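PDB 6I1R: CMP-sialic acid transporter 1 from Zea mays, which probably exchanges CMP-sialic acid from the cytoplasm for CMP across the Golgi membrane, and is captured here with CMP bound in an outward-facing conformation. Local coordinates for residues 125-128 with 129-132; 303-306 with 307-311. The protein carries 5 engineered substitutions. All blocks are in the same frame, centred on the assembly; numbering follows the deposited sequence.

Contact 1. Residues 125-128 with 129-132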
loop_
_atom_site.group_PDB
_atom_site.type_symbol
_atom_site.label_atom_id
_atom_site.label_comp_id
_atom_site.label_asym_id
_atom_site.label_seq_id
_atom_site.Cartn_x
_atom_site.Cartn_y
_atom_site.Cartn_z
ATOM N N SER B 125 -17.332 -36.941 11.477
ATOM C CA SER B 125 -16.824 -37.818 12.529
ATOM C C SER B 125 -16.013 -36.991 13.535
ATOM O O SER B 125 -15.801 -35.794 13.331
ATOM C CB SER B 125 -16.011 -38.945 11.946
ATOM O OG SER B 125 -15.065 -38.463 11.006
ATOM N N ASN B 126 -15.585 -37.622 14.627
ATOM C CA ASN B 126 -14.722 -36.958 15.608
ATOM C C ASN B 126 -13.310 -36.823 15.024
ATOM O O ASN B 126 -12.661 -35.792 15.202
ATOM C CB ASN B 126 -14.702 -37.690 16.955
ATOM C CG ASN B 126 -15.933 -37.433 17.801
ATOM O OD1 ASN B 126 -16.532 -36.363 17.734
ATOM N ND2 ASN B 126 -16.310 -38.407 18.613
ATOM N N ILE B 127 -12.850 -37.869 14.336
ATOM C CA ILE B 127 -11.558 -37.848 13.635
ATOM C C ILE B 127 -11.528 -36.678 12.642
ATOM O O ILE B 127 -10.495 -36.022 12.487
ATOM C CB ILE B 127 -11.265 -39.198 12.939
ATOM C CG1 ILE B 127 -9.885 -39.217 12.275
ATOM C CG2 ILE B 127 -12.350 -39.567 11.937
ATOM C CD1 ILE B 127 -8.748 -38.860 13.198
ATOM N N GLN B 128 -12.654 -36.435 11.974
ATOM C CA GLN B 128 -12.757 -35.359 10.990
ATOM C C GLN B 128 -12.733 -34.007 11.710
ATOM O O GLN B 128 -12.021 -33.099 11.289
ATOM C CB GLN B 128 -14.019 -35.526 10.139
ATOM C CG GLN B 128 -13.840 -36.504 8.986
ATOM C CD GLN B 128 -15.141 -36.909 8.337
ATOM O OE1 GLN B 128 -16.222 -36.748 8.901
ATOM N NE2 GLN B 128 -15.043 -37.458 7.138
ATOM N N TRP B 129 -13.496 -33.886 12.794
ATOM C CA TRP B 129 -13.516 -32.654 13.590
ATOM C C TRP B 129 -12.103 -32.323 14.087
ATOM O O TRP B 129 -11.694 -31.160 14.087
ATOM C CB TRP B 129 -14.513 -32.759 14.752
ATOM C CG TRP B 129 -15.829 -32.111 14.459
ATOM C CD1 TRP B 129 -17.029 -32.724 14.243
ATOM C CD2 TRP B 129 -16.070 -30.700 14.324
ATOM N NE1 TRP B 129 -18.001 -31.792 13.993
ATOM C CE2 TRP B 129 -17.442 -30.541 14.034
ATOM C CE3 TRP B 129 -15.261 -29.560 14.422
ATOM C CZ2 TRP B 129 -18.018 -29.286 13.845
ATOM C CZ3 TRP B 129 -15.833 -28.321 14.236
ATOM C CH2 TRP B 129 -17.194 -28.189 13.952
ATOM N N MET B 130 -11.369 -33.351 14.497
ATOM C CA MET B 130 -10.009 -33.173 14.988
ATOM C C MET B 130 -9.086 -32.753 13.835
ATOM O O MET B 130 -8.108 -32.039 14.060
ATOM C CB MET B 130 -9.503 -34.460 15.646
ATOM C CG MET B 130 -10.061 -34.652 17.049
ATOM S SD MET B 130 -10.352 -36.377 17.501
ATOM C CE MET B 130 -8.724 -37.059 17.216
ATOM N N ALA B 131 -9.409 -33.172 12.612
ATOM C CA ALA B 131 -8.642 -32.778 11.424
ATOM C C ALA B 131 -8.889 -31.298 11.100
ATOM O O ALA B 131 -7.943 -30.563 10.805
ATOM C CB ALA B 131 -9.003 -33.665 10.256
ATOM N N ILE B 132 -10.151 -30.870 11.160
ATOM C CA ILE B 132 -10.499 -29.469 10.878
ATOM C C ILE B 132 -9.695 -28.575 11.830
ATOM O O ILE B 132 -9.051 -27.618 11.397
ATOM C CB ILE B 132 -12.018 -29.207 11.003
ATOM C CG1 ILE B 132 -12.866 -30.174 10.169
ATOM C CG2 ILE B 132 -12.343 -27.759 10.661
ATOM C CD1 ILE B 132 -12.488 -30.244 8.707
#
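Trp129 N and Met130 N donate to Ser125 O (3.0 Å) and Asn126 O (2.9 Å), the i to i+4 bonds that open helix 126-143. Two residues on, Ile132 N donates to Gln128 O at 2.9 Å, whereas Ala131 N divides itself between weak bonds to Ile127 O and Gln128 O. The start of this helix is a worked example of a capping box. Ser125 stands at the N-cap, and its OG receives Gln128 N at 3.3 Å, serving an amide that has no preceding helical turn to turn to. The exchange is completed in the other direction by Ser125 N, which donates to Gln128 OE1 at 2.8 Å in a fairly straight bond (164° at the hydrogen). Gln128 can reach back because CG lies beside its own backbone N (chi1 -83°) and the chain runs on nearly extended, delivering the amide oxygen to the first residue of the box. The two reciprocal bonds link the serine and glutamine side chains to each other's backbone N-H.

The indole of Trp129 presents an edge to the same end: CD1 comes within 3.4 Å of Ser125 O, near the ring plane, while the remainder of the ring leads away from the cap. Met130, bent at its outer torsions, brings SD close to the Asn126 carbonyl, and its CE makes a looser apolar contact with Ile127 CD1 at 4.4 Å.

Around this first turn, Ile127 and Met130 rest on Met302, and Gln128 and Ile132 on Tyr303, all of helix 287-304, where Ser299 OG is also hydrogen-bonded to Ala131 O. Trp129 packs on Ile114 and Arg117 of helix 108-118, and Ala131 and Ile132 meet Tyr264 of helix 259-279.

Contact 2. Residues 303-306 with 307-311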
loop_
_atom_site.group_PDB
_atom_site.type_symbol
_atom_site.label_atom_id
_atom_site.label_comp_id
_atom_site.label_asym_id
_atom_site.label_seq_id
_atom_site.Cartn_x
_atom_site.Cartn_y
_atom_site.Cartn_z
ATOM N N TYR B 303 -8.613 -36.438 7.566
ATOM C CA TYR B 303 -9.929 -36.063 7.058
ATOM C C TYR B 303 -10.296 -36.884 5.814
ATOM O O TYR B 303 -11.461 -37.250 5.648
ATOM C CB TYR B 303 -9.992 -34.570 6.728
ATOM C CG TYR B 303 -11.360 -34.118 6.286
ATOM C CD1 TYR B 303 -11.750 -34.216 4.960
ATOM C CD2 TYR B 303 -12.283 -33.634 7.198
ATOM C CE1 TYR B 303 -13.014 -33.825 4.548
ATOM C CE2 TYR B 303 -13.550 -33.235 6.803
ATOM C CZ TYR B 303 -13.917 -33.332 5.473
ATOM O OH TYR B 303 -15.162 -32.942 5.073
ATOM N N PHE B 304 -9.326 -37.143 4.939
ATOM C CA PHE B 304 -9.610 -37.693 3.606
ATOM C C PHE B 304 -9.290 -39.192 3.536
ATOM O O PHE B 304 -9.843 -39.892 2.687
ATOM C CB PHE B 304 -8.822 -36.929 2.538
ATOM C CG PHE B 304 -9.255 -35.498 2.350
ATOM C CD1 PHE B 304 -10.403 -35.192 1.635
ATOM C CD2 PHE B 304 -8.518 -34.456 2.889
ATOM C CE1 PHE B 304 -10.802 -33.874 1.465
ATOM C CE2 PHE B 304 -8.917 -33.139 2.716
ATOM C CZ PHE B 304 -10.058 -32.850 2.004
ATOM N N MET B 305 -8.404 -39.680 4.400
ATOM C CA MET B 305 -8.014 -41.088 4.380
ATOM C C MET B 305 -9.249 -41.941 4.703
ATOM O O MET B 305 -9.962 -41.646 5.664
ATOM C CB MET B 305 -6.902 -41.367 5.398
ATOM C CG MET B 305 -6.025 -42.556 5.058
ATOM S SD MET B 305 -4.665 -42.781 6.239
ATOM C CE MET B 305 -3.330 -41.946 5.383
ATOM N N PRO B 306 -9.530 -42.973 3.881
ATOM C CA PRO B 306 -10.606 -43.918 4.198
ATOM C C PRO B 306 -10.352 -44.551 5.574
ATOM O O PRO B 306 -9.206 -44.852 5.904
ATOM C CB PRO B 306 -10.574 -44.974 3.085
ATOM C CG PRO B 306 -9.910 -44.265 1.939
ATOM C CD PRO B 306 -8.907 -43.348 2.604
ATOM N N VAL B 307 -11.413 -44.762 6.348
ATOM C CA VAL B 307 -11.273 -45.042 7.785
ATOM C C VAL B 307 -10.663 -46.433 8.013
ATOM O O VAL B 307 -10.209 -46.711 9.121
ATOM C CB VAL B 307 -12.610 -44.889 8.539
ATOM C CG1 VAL B 307 -13.241 -43.522 8.310
ATOM C CG2 VAL B 307 -13.593 -45.998 8.202
ATOM N N HIS B 308 -10.655 -47.304 7.001
ATOM C CA HIS B 308 -10.005 -48.619 7.131
ATOM C C HIS B 308 -8.488 -48.485 6.932
ATOM O O HIS B 308 -7.724 -49.276 7.489
ATOM C CB HIS B 308 -10.652 -49.653 6.192
ATOM C CG HIS B 308 -10.332 -49.486 4.743
ATOM N ND1 HIS B 308 -10.962 -48.546 3.951
ATOM C CD2 HIS B 308 -9.484 -50.156 3.932
ATOM C CE1 HIS B 308 -10.498 -48.630 2.720
ATOM N NE2 HIS B 308 -9.591 -49.610 2.683
ATOM N N MET B 309 -8.055 -47.491 6.154
ATOM C CA MET B 309 -6.622 -47.231 5.943
ATOM C C MET B 309 -6.012 -46.614 7.210
ATOM O O MET B 309 -4.855 -46.877 7.532
ATOM C CB MET B 309 -6.386 -46.290 4.755
ATOM C CG MET B 309 -5.889 -46.992 3.506
ATOM S SD MET B 309 -5.052 -45.855 2.369
ATOM C CE MET B 309 -4.164 -47.019 1.336
ATOM N N LEU B 310 -6.792 -45.804 7.923
ATOM C CA LEU B 310 -6.351 -45.220 9.195
ATOM C C LEU B 310 -6.002 -46.320 10.207
ATOM O O LEU B 310 -5.234 -46.065 11.132
ATOM C CB LEU B 310 -7.457 -44.321 9.763
ATOM C CG LEU B 310 -7.589 -42.932 9.139
ATOM C CD1 LEU B 310 -8.859 -42.249 9.625
ATOM C CD2 LEU B 310 -6.376 -42.067 9.449
ATOM N N ILE B 311 -6.545 -47.527 10.035
ATOM C CA ILE B 311 -6.543 -48.539 11.097
ATOM C C ILE B 311 -5.624 -49.719 10.732
ATOM O O ILE B 311 -5.434 -50.618 11.552
ATOM C CB ILE B 311 -7.997 -48.975 11.384
ATOM C CG1 ILE B 311 -8.841 -47.786 11.852
ATOM C CG2 ILE B 311 -8.052 -50.126 12.380
ATOM C CD1 ILE B 311 -10.327 -48.060 11.913
#
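Met305 and Leu310 meet across a single helix-like turn that follows the end of helix 287-304: a type I beta turn over residues 306-309 overlapping an alpha turn, since Pro306 O also accepts from Leu310 N. Met305 is the first residue to leave the helical conformation, and it and Pro306 take polyproline-II-like backbone angles before the chain coils again from Val307.

The side chain of Met305 shows how such a turn can be lined with apolar groups. Met305 CB lies 4.1 Å from Leu310 CG. Met305 CG, placed on the far side from the backbone N (chi1 -154°), advances to Met309 CB at 3.8 Å, the two methionine chains crossing at about a right angle. Met305 SD then comes back to Leu310, touching Leu310 CD2 at 3.7 Å. The rotation about CG-SD (chi3 -96°) turns the terminal methyl aside, leaving Met305 CE 5.1 Å from Leu310 CD2. Leucine is thus met by CB and SD, and Met309 by the CG between them.

No other protein chain of the assembly reaches this surface turn. Before it, the helix ends on Tyr303 and Phe304, whose rings both meet that of Tyr264 of helix 259-279, Phe304 edge-to-face.

The polar core of the turn is one carbonyl. Pro306 O accepts Leu310 N at 3.3 Å, in the carbonyl plane, and also Met309 N at 2.9 Å, which sits above that plane in a more bent bond (132° at the hydrogen). The proline ring adds an apolar touch on the His308 side, where the imidazole is approached obliquely by Pro306 CB, 3.7 Å from His308 CE1.

How the contacts relate
Following the chain from its N terminus, contact 1 closes the first turn of helix 126-143, and contact 2 closes a turn just beyond helix 287-304, close to the end of the modelled chain. Each is local and complete before the next begins, so they stand in series and neither nest nor cross. Folding nevertheless brings their centres to about 12 Å, because the start of one helix lies against the end of the other. Tyr303 makes most of the connection, and Tyr303 CB packs on Ala131 CB at 3.8 Å. Farther out, Leu310 CD1 reaches Ile127 CG1, bringing the C-terminal turn against the helix start.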